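PDB 3GRC: sensor protein, Kinase from Polaromonas sp. JS666, which probably takes part in two-component signalling as a histidine-kinase-type sensor protein, through a CheY-like receiver domain expected to accept a phosphoryl group on an aspartate. Local coordinates for residues A[8-14]-A[51-57]; A[84-90]-A[104-110]; A[25-31]-A[117-122]. Residues are numbered along the deposited sequence.

Interaction 1: A[8-14]-A[51-57]; sequences RILICED and YAAMTVD
Strands 8-12 and 53-56 run parallel, axes 4.6 Å apart at 21°, Ile9 to Cys12 level with Ala53 to Val56. Arg8 O accepts from Ala52 N (2.8 Å); its side chain, t at chi1 and chi2 but bent at chi3 (m), lays CD 3.5 Å from Tyr51 CE1, and Asp34 binds both its guanidinium and the Tyr51 hydroxyl. Ile9 (m, m) sets CD1 3.8 Å from Ala53 CB, facing helix 16-28. Leu10 N bonds Ala53 O (2.9 Å) and Leu10 O takes Thr55 N (3.0 Å), while its CB sits 3.8 Å over the Tyr51 ring centroid. In this CheY-like receiver fold the strands' C-terminal ends bring Glu13, Asp14 and Asp57 together, Asp57 being the probable phosphoacceptor. Cys12 N bonds Thr55 O (3.1 Å), and Cys12 O receives Asp57 N (3.2 Å) and a water also bound to Thr55 OG1. Glu13 OE2, held by Asp15 N, nears Asp57 OD2 (3.0 Å, like charges); Asp14 N reaches Asp57 OD2 weakly (3.4 Å), and Asn59 N bonds Asp57 OD1.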
loop_
_atom_site.group_PDB
_atom_site.type_symbol
_atom_site.label_atom_id
_atom_site.label_comp_id
_atom_site.label_asym_id
_atom_site.label_seq_id
_atom_site.Cartn_x
_atom_site.Cartn_y
_atom_site.Cartn_z
ATOM N N ARG A 8 -8.856 6.866 5.120
ATOM C CA ARG A 8 -7.778 7.406 4.294
ATOM C C ARG A 8 -6.664 6.413 3.964
ATOM O O ARG A 8 -6.165 5.702 4.836
ATOM C CB ARG A 8 -7.203 8.665 4.950
ATOM C CG ARG A 8 -6.166 9.400 4.092
ATOM C CD ARG A 8 -5.706 10.734 4.719
ATOM N NE ARG A 8 -6.723 11.759 4.536
ATOM C CZ ARG A 8 -6.588 12.845 3.789
ATOM N NH1 ARG A 8 -5.467 13.090 3.138
ATOM N NH2 ARG A 8 -7.599 13.683 3.680
ATOM N N ILE A 9 -6.273 6.373 2.693
ATOM C CA ILE A 9 -5.228 5.460 2.228
ATOM C C ILE A 9 -3.933 6.195 1.895
ATOM O O ILE A 9 -3.965 7.264 1.300
ATOM C CB ILE A 9 -5.670 4.725 0.946
ATOM C CG1 ILE A 9 -7.016 4.032 1.167
ATOM C CG2 ILE A 9 -4.602 3.731 0.513
ATOM C CD1 ILE A 9 -7.016 3.030 2.280
ATOM N N LEU A 10 -2.792 5.637 2.282
ATOM C CA LEU A 10 -1.522 6.258 1.939
ATOM C C LEU A 10 -0.949 5.530 0.719
ATOM O O LEU A 10 -0.606 4.353 0.790
ATOM C CB LEU A 10 -0.529 6.180 3.097
ATOM C CG LEU A 10 0.890 6.681 2.791
ATOM C CD1 LEU A 10 0.896 8.178 2.501
ATOM C CD2 LEU A 10 1.787 6.384 3.985
ATOM N N ILE A 11 -0.875 6.242 -0.397
ATOM C CA ILE A 11 -0.356 5.711 -1.647
ATOM C C ILE A 11 1.141 5.970 -1.791
ATOM O O ILE A 11 1.563 7.120 -1.884
ATOM C CB ILE A 11 -1.039 6.380 -2.858
ATOM C CG1 ILE A 11 -2.549 6.203 -2.776
ATOM C CG2 ILE A 11 -0.469 5.818 -4.155
ATOM C CD1 ILE A 11 -3.291 7.000 -3.817
ATOM N N CYS A 12 1.937 4.912 -1.814
ATOM C CA CYS A 12 3.375 5.054 -1.987
ATOM C C CYS A 12 3.660 4.490 -3.365
ATOM O O CYS A 12 3.667 3.263 -3.563
ATOM C CB CYS A 12 4.132 4.267 -0.919
ATOM S SG CYS A 12 5.929 4.292 -1.053
ATOM N N GLU A 13 3.889 5.392 -4.317
ATOM C CA GLU A 13 4.122 5.003 -5.700
ATOM C C GLU A 13 5.149 5.903 -6.368
ATOM O O GLU A 13 5.074 7.127 -6.292
ATOM C CB GLU A 13 2.786 5.047 -6.462
ATOM C CG GLU A 13 2.864 5.000 -7.996
ATOM C CD GLU A 13 3.428 3.703 -8.547
ATOM O OE1 GLU A 13 2.852 2.636 -8.284
ATOM O OE2 GLU A 13 4.446 3.756 -9.252
ATOM N N ASP A 14 6.113 5.276 -7.013
ATOM C CA ASP A 14 7.168 5.989 -7.706
ATOM C C ASP A 14 6.702 6.708 -8.981
ATOM O O ASP A 14 7.202 7.783 -9.309
ATOM C CB ASP A 14 8.297 5.018 -8.059
ATOM C CG ASP A 14 9.420 5.686 -8.829
ATOM O OD1 ASP A 14 10.089 6.569 -8.267
ATOM O OD2 ASP A 14 9.625 5.339 -10.007
ATOM N N TYR A 51 -4.210 6.330 9.084
ATOM C CA TYR A 51 -4.446 5.747 7.764
ATOM C C TYR A 51 -5.080 4.370 7.931
ATOM O O TYR A 51 -4.646 3.591 8.768
ATOM C CB TYR A 51 -3.134 5.603 6.987
ATOM C CG TYR A 51 -2.608 6.901 6.425
ATOM C CD1 TYR A 51 -3.279 7.561 5.396
ATOM C CD2 TYR A 51 -1.470 7.499 6.963
ATOM C CE1 TYR A 51 -2.834 8.783 4.927
ATOM C CE2 TYR A 51 -1.016 8.726 6.501
ATOM C CZ TYR A 51 -1.701 9.367 5.486
ATOM O OH TYR A 51 -1.264 10.595 5.062
ATOM N N ALA A 52 -6.111 4.081 7.142
ATOM C CA ALA A 52 -6.781 2.784 7.203
ATOM C C ALA A 52 -5.899 1.733 6.523
ATOM O O ALA A 52 -5.944 0.550 6.876
ATOM C CB ALA A 52 -8.124 2.853 6.511
ATOM N N ALA A 53 -5.100 2.163 5.549
ATOM C CA ALA A 53 -4.236 1.245 4.838
ATOM C C ALA A 53 -3.246 1.973 3.938
ATOM O O ALA A 53 -3.327 3.176 3.743
ATOM C CB ALA A 53 -5.076 0.285 4.008
HETATM N N MSE A 54 -2.297 1.221 3.407
HETATM C CA MSE A 54 -1.276 1.732 2.495
HETATM C C MSE A 54 -1.188 0.831 1.274
HETATM O O MSE A 54 -1.383 -0.387 1.373
HETATM C CB MSE A 54 0.115 1.759 3.168
HETATM C CG MSE A 54 1.287 2.111 2.238
HETATM SE SE MSE A 54 2.992 2.330 3.235
HETATM C CE MSE A 54 4.095 2.896 1.682
ATOM N N THR A 55 -0.922 1.424 0.118
ATOM C CA THR A 55 -0.713 0.646 -1.094
ATOM C C THR A 55 0.776 0.829 -1.330
ATOM O O THR A 55 1.302 1.941 -1.190
ATOM C CB THR A 55 -1.514 1.181 -2.307
ATOM O OG1 THR A 55 -1.027 2.471 -2.692
ATOM C CG2 THR A 55 -2.983 1.279 -1.956
ATOM N N VAL A 56 1.460 -0.257 -1.678
ATOM C CA VAL A 56 2.896 -0.193 -1.891
ATOM C C VAL A 56 3.414 -0.684 -3.231
ATOM O O VAL A 56 3.124 -1.792 -3.672
ATOM C CB VAL A 56 3.639 -0.976 -0.800
ATOM C CG1 VAL A 56 5.148 -0.929 -1.046
ATOM C CG2 VAL A 56 3.291 -0.405 0.553
ATOM N N ASP A 57 4.204 0.167 -3.862
ATOM C CA ASP A 57 4.836 -0.145 -5.129
ATOM C C ASP A 57 6.122 -0.874 -4.750
ATOM O O ASP A 57 6.890 -0.393 -3.921
ATOM C CB ASP A 57 5.166 1.157 -5.862
ATOM C CG ASP A 57 5.918 0.932 -7.160
ATOM O OD1 ASP A 57 6.035 -0.239 -7.604
ATOM O OD2 ASP A 57 6.381 1.945 -7.747
HETATM O O HOH W 1 1.023 2.448 -4.283
#

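Interaction 2: A[84-90]-A[104-110]; sequences VVVSANA and VSTWLEK
Strands 84-86 and 106-108 are parallel, 13° apart with axes 4.7 Å from each other; Val85 is level with Trp107 and Val86 with Leu108, both at CA-CA 4.7 Å. Three hydrogen bonds set the register: Val85 N to Thr106 O (2.9 Å), Leu108 N to Val85 O (2.7 Å) and Ser87 N to Leu108 O (3.0 Å). With chi1 t, Val85 places CG2 over the six-membered ring of Trp107 (chi1 m, chi2 69°), 4.1 Å from its centroid, where it also meets Val104 CG2 at 3.7 Å. On the other face, Leu108 (m, t) puts CD1 3.9 Å from Val84 CG1. A type I turn from Ser87 to Ala90 leads into helix 90-97 and brings Ala90 CB to 3.2 Å from Leu108 O. Lys110, m at chi1 and then fully extended, runs back past the turn: its CE is 3.7 Å from Val86 O, and NZ and Ala88 N share a water (2.8 and 3.0 Å). NZ also forms a salt bridge with Glu13, while Ser87 OG bonds Asp57. The right-handed beta-alpha-beta unit thus delivers a serine and a lysine to the acidic pocket, consistent with the conserved Ser/Thr and Lys of receiver domains.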
loop_
_atom_site.group_PDB
_atom_site.type_symbol
_atom_site.label_atom_id
_atom_site.label_comp_id
_atom_site.label_asym_id
_atom_site.label_seq_id
_atom_site.Cartn_x
_atom_site.Cartn_y
_atom_site.Cartn_z
ATOM N N VAL A 84 -1.540 -3.313 0.941
ATOM C CA VAL A 84 -1.811 -3.968 -0.337
ATOM C C VAL A 84 -0.680 -3.573 -1.287
ATOM O O VAL A 84 -0.429 -2.387 -1.504
ATOM C CB VAL A 84 -3.175 -3.495 -0.961
ATOM C CG1 VAL A 84 -3.317 -4.015 -2.376
ATOM C CG2 VAL A 84 -4.343 -3.978 -0.118
ATOM N N VAL A 85 0.012 -4.560 -1.846
ATOM C CA VAL A 85 1.088 -4.278 -2.786
ATOM C C VAL A 85 0.455 -4.127 -4.171
ATOM O O VAL A 85 -0.381 -4.944 -4.565
ATOM C CB VAL A 85 2.127 -5.436 -2.843
ATOM C CG1 VAL A 85 3.029 -5.267 -4.051
ATOM C CG2 VAL A 85 2.952 -5.459 -1.586
ATOM N N VAL A 86 0.834 -3.072 -4.885
ATOM C CA VAL A 86 0.335 -2.810 -6.234
ATOM C C VAL A 86 1.618 -2.519 -6.978
ATOM O O VAL A 86 2.199 -1.439 -6.844
ATOM C CB VAL A 86 -0.586 -1.567 -6.297
ATOM C CG1 VAL A 86 -1.111 -1.389 -7.724
ATOM C CG2 VAL A 86 -1.740 -1.708 -5.309
ATOM N N SER A 87 2.070 -3.492 -7.756
ATOM C CA SER A 87 3.327 -3.349 -8.449
ATOM C C SER A 87 3.396 -4.240 -9.670
ATOM O O SER A 87 2.690 -5.245 -9.761
ATOM C CB SER A 87 4.463 -3.682 -7.468
ATOM O OG SER A 87 5.726 -3.422 -8.020
ATOM N N ALA A 88 4.269 -3.860 -10.597
ATOM C CA ALA A 88 4.473 -4.579 -11.845
ATOM C C ALA A 88 4.989 -6.006 -11.648
ATOM O O ALA A 88 4.572 -6.942 -12.333
ATOM C CB ALA A 88 5.439 -3.794 -12.724
ATOM N N ASN A 89 5.908 -6.170 -10.713
ATOM C CA ASN A 89 6.461 -7.486 -10.447
ATOM C C ASN A 89 5.885 -7.989 -9.117
ATOM O O ASN A 89 6.611 -8.523 -8.274
ATOM C CB ASN A 89 7.988 -7.389 -10.370
ATOM C CG ASN A 89 8.582 -6.554 -11.504
ATOM O OD1 ASN A 89 8.603 -5.323 -11.443
ATOM N ND2 ASN A 89 9.053 -7.221 -12.547
ATOM N N ALA A 90 4.574 -7.821 -8.946
ATOM C CA ALA A 90 3.895 -8.222 -7.719
ATOM C C ALA A 90 3.917 -9.714 -7.458
ATOM O O ALA A 90 4.216 -10.154 -6.349
ATOM C CB ALA A 90 2.467 -7.734 -7.739
ATOM N N VAL A 104 1.191 -8.799 4.323
ATOM C CA VAL A 104 0.672 -8.058 3.187
ATOM C C VAL A 104 -0.592 -8.811 2.774
ATOM O O VAL A 104 -0.558 -10.000 2.433
ATOM C CB VAL A 104 1.718 -7.971 2.050
ATOM C CG1 VAL A 104 2.543 -9.228 2.032
ATOM C CG2 VAL A 104 1.029 -7.721 0.699
ATOM N N SER A 105 -1.717 -8.111 2.859
ATOM C CA SER A 105 -3.015 -8.687 2.557
ATOM C C SER A 105 -3.171 -9.241 1.148
ATOM O O SER A 105 -3.653 -10.359 0.966
ATOM C CB SER A 105 -4.108 -7.654 2.830
ATOM O OG SER A 105 -4.072 -7.247 4.191
ATOM N N THR A 106 -2.772 -8.460 0.155
ATOM C CA THR A 106 -2.896 -8.880 -1.232
ATOM C C THR A 106 -1.802 -8.270 -2.084
ATOM O O THR A 106 -1.394 -7.137 -1.860
ATOM C CB THR A 106 -4.233 -8.426 -1.856
ATOM O OG1 THR A 106 -5.282 -8.479 -0.882
ATOM C CG2 THR A 106 -4.594 -9.334 -3.023
ATOM N N TRP A 107 -1.347 -9.037 -3.069
ATOM C CA TRP A 107 -0.319 -8.610 -4.003
ATOM C C TRP A 107 -1.013 -8.436 -5.353
ATOM O O TRP A 107 -1.398 -9.416 -5.990
ATOM C CB TRP A 107 0.778 -9.673 -4.103
ATOM C CG TRP A 107 1.453 -9.949 -2.794
ATOM C CD1 TRP A 107 0.904 -10.557 -1.700
ATOM C CD2 TRP A 107 2.784 -9.607 -2.427
ATOM N NE1 TRP A 107 1.819 -10.633 -0.680
ATOM C CE2 TRP A 107 3.020 -10.064 -1.115
ATOM C CE3 TRP A 107 3.862 -8.991 -3.101
ATOM C CZ2 TRP A 107 4.212 -9.894 -0.428
ATOM C CZ3 TRP A 107 5.071 -8.812 -2.426
ATOM C CH2 TRP A 107 5.241 -9.286 -1.111
ATOM N N LEU A 108 -1.178 -7.188 -5.776
ATOM C CA LEU A 108 -1.850 -6.869 -7.035
ATOM C C LEU A 108 -0.883 -6.453 -8.132
ATOM O O LEU A 108 0.046 -5.684 -7.896
ATOM C CB LEU A 108 -2.869 -5.735 -6.827
ATOM C CG LEU A 108 -3.985 -5.977 -5.812
ATOM C CD1 LEU A 108 -4.992 -4.828 -5.838
ATOM C CD2 LEU A 108 -4.677 -7.279 -6.155
ATOM N N GLU A 109 -1.132 -6.946 -9.340
ATOM C CA GLU A 109 -0.299 -6.616 -10.489
ATOM C C GLU A 109 -0.811 -5.389 -11.252
ATOM O O GLU A 109 -1.886 -4.870 -10.981
ATOM C CB GLU A 109 -0.241 -7.814 -11.454
ATOM C CG GLU A 109 0.476 -9.038 -10.884
ATOM C CD GLU A 109 0.575 -10.193 -11.867
ATOM O OE1 GLU A 109 -0.485 -10.694 -12.309
ATOM O OE2 GLU A 109 1.716 -10.599 -12.191
ATOM N N LYS A 110 0.001 -4.923 -12.189
ATOM C CA LYS A 110 -0.351 -3.811 -13.053
ATOM C C LYS A 110 -0.341 -4.468 -14.435
ATOM O O LYS A 110 0.497 -5.326 -14.708
ATOM C CB LYS A 110 0.706 -2.706 -12.987
ATOM C CG LYS A 110 0.728 -1.895 -11.675
ATOM C CD LYS A 110 1.895 -0.937 -11.669
ATOM C CE LYS A 110 2.051 -0.196 -10.343
ATOM N NZ LYS A 110 3.285 0.671 -10.296
HETATM O O HOH W 2 5.388 -1.166 -10.139
#

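Interaction 3: A[25-31]-A[117-122]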
loop_
_atom_site.group_PDB
_atom_site.type_symbol
_atom_site.label_atom_id
_atom_site.label_comp_id
_atom_site.label_asym_id
_atom_site.label_seq_id
_atom_site.Cartn_x
_atom_site.Cartn_y
_atom_site.Cartn_z
HETATM N N MSE A 25 -8.913 6.452 -8.514
HETATM C CA MSE A 25 -9.683 5.193 -8.346
HETATM C C MSE A 25 -10.178 5.039 -6.894
HETATM O O MSE A 25 -11.302 4.602 -6.636
HETATM C CB MSE A 25 -8.821 3.949 -8.658
HETATM C CG MSE A 25 -8.432 3.717 -10.084
HETATM SE SE MSE A 25 -7.431 2.030 -10.232
HETATM C CE MSE A 25 -7.423 2.000 -12.195
ATOM N N LEU A 26 -9.311 5.369 -5.949
ATOM C CA LEU A 26 -9.669 5.241 -4.551
ATOM C C LEU A 26 -10.835 6.152 -4.198
ATOM O O LEU A 26 -11.738 5.760 -3.452
ATOM C CB LEU A 26 -8.466 5.552 -3.666
ATOM C CG LEU A 26 -7.421 4.446 -3.736
ATOM C CD1 LEU A 26 -6.295 4.663 -2.706
ATOM C CD2 LEU A 26 -8.135 3.150 -3.473
ATOM N N GLU A 27 -10.807 7.360 -4.745
ATOM C CA GLU A 27 -11.869 8.320 -4.506
ATOM C C GLU A 27 -13.186 7.720 -5.021
ATOM O O GLU A 27 -14.202 7.785 -4.345
ATOM C CB GLU A 27 -11.573 9.654 -5.205
ATOM C CG GLU A 27 -12.685 10.699 -5.040
ATOM C CD GLU A 27 -12.308 12.060 -5.603
ATOM O OE1 GLU A 27 -11.965 12.143 -6.800
ATOM O OE2 GLU A 27 -12.355 13.054 -4.841
ATOM N N LYS A 28 -13.182 7.127 -6.207
ATOM C CA LYS A 28 -14.422 6.528 -6.689
ATOM C C LYS A 28 -14.901 5.443 -5.714
ATOM O O LYS A 28 -16.097 5.265 -5.518
ATOM C CB LYS A 28 -14.232 5.922 -8.077
ATOM C CG LYS A 28 -14.070 6.951 -9.173
ATOM C CD LYS A 28 -15.311 7.799 -9.310
ATOM C CE LYS A 28 -15.254 8.623 -10.579
ATOM N NZ LYS A 28 -16.408 9.557 -10.678
ATOM N N GLY A 29 -13.961 4.735 -5.095
ATOM C CA GLY A 29 -14.311 3.675 -4.171
ATOM C C GLY A 29 -14.623 4.109 -2.747
ATOM O O GLY A 29 -14.760 3.261 -1.864
ATOM N N GLY A 30 -14.710 5.418 -2.513
ATOM C CA GLY A 30 -15.037 5.921 -1.191
ATOM C C GLY A 30 -13.873 6.212 -0.270
ATOM O O GLY A 30 -14.067 6.450 0.921
ATOM N N PHE A 31 -12.663 6.218 -0.808
ATOM C CA PHE A 31 -11.478 6.464 0.003
ATOM C C PHE A 31 -10.780 7.802 -0.242
ATOM O O PHE A 31 -10.646 8.225 -1.386
ATOM C CB PHE A 31 -10.436 5.369 -0.252
ATOM C CG PHE A 31 -10.841 4.003 0.212
ATOM C CD1 PHE A 31 -10.779 3.666 1.560
ATOM C CD2 PHE A 31 -11.194 3.018 -0.708
ATOM C CE1 PHE A 31 -11.049 2.364 1.981
ATOM C CE2 PHE A 31 -11.465 1.716 -0.290
ATOM C CZ PHE A 31 -11.389 1.392 1.058
ATOM N N LEU A 117 -8.882 -4.030 -6.607
ATOM C CA LEU A 117 -8.201 -3.086 -5.721
ATOM C C LEU A 117 -9.081 -2.631 -4.571
ATOM O O LEU A 117 -8.668 -2.670 -3.413
ATOM C CB LEU A 117 -7.726 -1.844 -6.481
ATOM C CG LEU A 117 -7.186 -0.695 -5.608
ATOM C CD1 LEU A 117 -5.943 -1.149 -4.872
ATOM C CD2 LEU A 117 -6.874 0.519 -6.477
ATOM N N ILE A 118 -10.285 -2.176 -4.900
ATOM C CA ILE A 118 -11.208 -1.677 -3.891
ATOM C C ILE A 118 -11.636 -2.819 -2.966
ATOM O O ILE A 118 -11.625 -2.672 -1.749
ATOM C CB ILE A 118 -12.430 -1.014 -4.561
ATOM C CG1 ILE A 118 -11.951 0.013 -5.610
ATOM C CG2 ILE A 118 -13.304 -0.331 -3.509
ATOM C CD1 ILE A 118 -11.052 1.135 -5.068
ATOM N N LEU A 119 -11.962 -3.964 -3.549
ATOM C CA LEU A 119 -12.371 -5.130 -2.773
ATOM C C LEU A 119 -11.263 -5.524 -1.797
ATOM O O LEU A 119 -11.512 -5.692 -0.599
ATOM C CB LEU A 119 -12.690 -6.306 -3.696
ATOM C CG LEU A 119 -13.063 -7.614 -2.992
ATOM C CD1 LEU A 119 -14.300 -7.396 -2.110
ATOM C CD2 LEU A 119 -13.328 -8.695 -4.027
ATOM N N SER A 120 -10.042 -5.655 -2.316
ATOM C CA SER A 120 -8.879 -6.011 -1.504
ATOM C C SER A 120 -8.642 -5.033 -0.349
ATOM O O SER A 120 -8.378 -5.459 0.770
ATOM C CB SER A 120 -7.613 -6.094 -2.367
ATOM O OG SER A 120 -7.670 -7.167 -3.293
ATOM N N LEU A 121 -8.730 -3.729 -0.594
ATOM C CA LEU A 121 -8.520 -2.784 0.506
ATOM C C LEU A 121 -9.592 -2.961 1.588
ATOM O O LEU A 121 -9.278 -2.949 2.773
ATOM C CB LEU A 121 -8.487 -1.333 0.001
ATOM C CG LEU A 121 -7.194 -0.920 -0.713
ATOM C CD1 LEU A 121 -7.436 0.341 -1.516
ATOM C CD2 LEU A 121 -6.071 -0.702 0.289
ATOM N N HIS A 122 -10.850 -3.125 1.184
ATOM C CA HIS A 122 -11.936 -3.333 2.149
ATOM C C HIS A 122 -11.649 -4.587 2.972
ATOM O O HIS A 122 -11.740 -4.562 4.196
ATOM C CB HIS A 122 -13.285 -3.482 1.431
ATOM C CG HIS A 122 -13.905 -2.175 1.046
ATOM N ND1 HIS A 122 -14.750 -2.042 -0.036
ATOM C CD2 HIS A 122 -13.793 -0.947 1.594
ATOM C CE1 HIS A 122 -15.127 -0.777 -0.139
ATOM N NE2 HIS A 122 -14.562 -0.093 0.834
#
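Van der Waals packing joins the C-terminal end of helix 16-28 to helix 114-128. Leu26 is the central bump: its CD2 presses between Leu117, Ile118 and Leu121, at 4.2 Å from Leu117 CD2, 3.9 Å from Ile118 CD1 and 3.5 Å from Leu121 CD1. Met25, a selenomethionine, brings SE to 4.1 Å from Leu117 CD2. Ile118 answers from the other helix. Its CD1 reaches 3.8 Å from Met25 O and its CG2 lies 4.2 Å from Gly29 CA, in a hollow that exists because Gly29 has no side chain: a CB there would sit 2.8 Å from Ile118 CD1. The helix then ends in a Schellman motif, with Phe31 N bonded to Leu26 O (2.8 Å) and Gly30 N to Glu27 O (3.0 Å), Gly30 having positive phi. This turn swings Phe31 back toward 117-122. Its ring offers an edge to Ile118 CG2, 4.2 Å from CE2, and its CZ meets Leu121 CB at 4.1 Å and His122 CD2 at 3.4 Å; the two aromatic rings lie obliquely, planes at 39°. Leu26 and Phe31 also rest on Ile9 of strand 8-12, so the first and last helices pack together over one face of the sheet, as in CheY-like receiver domains.

From the N terminus, strand 8-12 runs into helix 16-28, whose end opens interaction 3. Strand 53-56 then closes interaction 1 around a loop containing helix 16-28, strand 32-36 and helix 39-48. Interaction 2 follows in series and closes a short beta-alpha-beta loop around helix 90-97; it is nested inside the 86-residue separation that helix 114-128 closes in interaction 3. Interactions 1 and 3 cross. Strands 53-56 and 82-86 are sheet neighbours, and the Glu13-Lys110 salt bridge (OE1 to NZ, 2.8 Å) joins interactions 1 and 2 at the pocket. Interaction 3 packs on both: Leu26 CD1 meets Ile9 CB (3.7 Å), and Leu121 CD2 meets Val84 CG2 (3.7 Å).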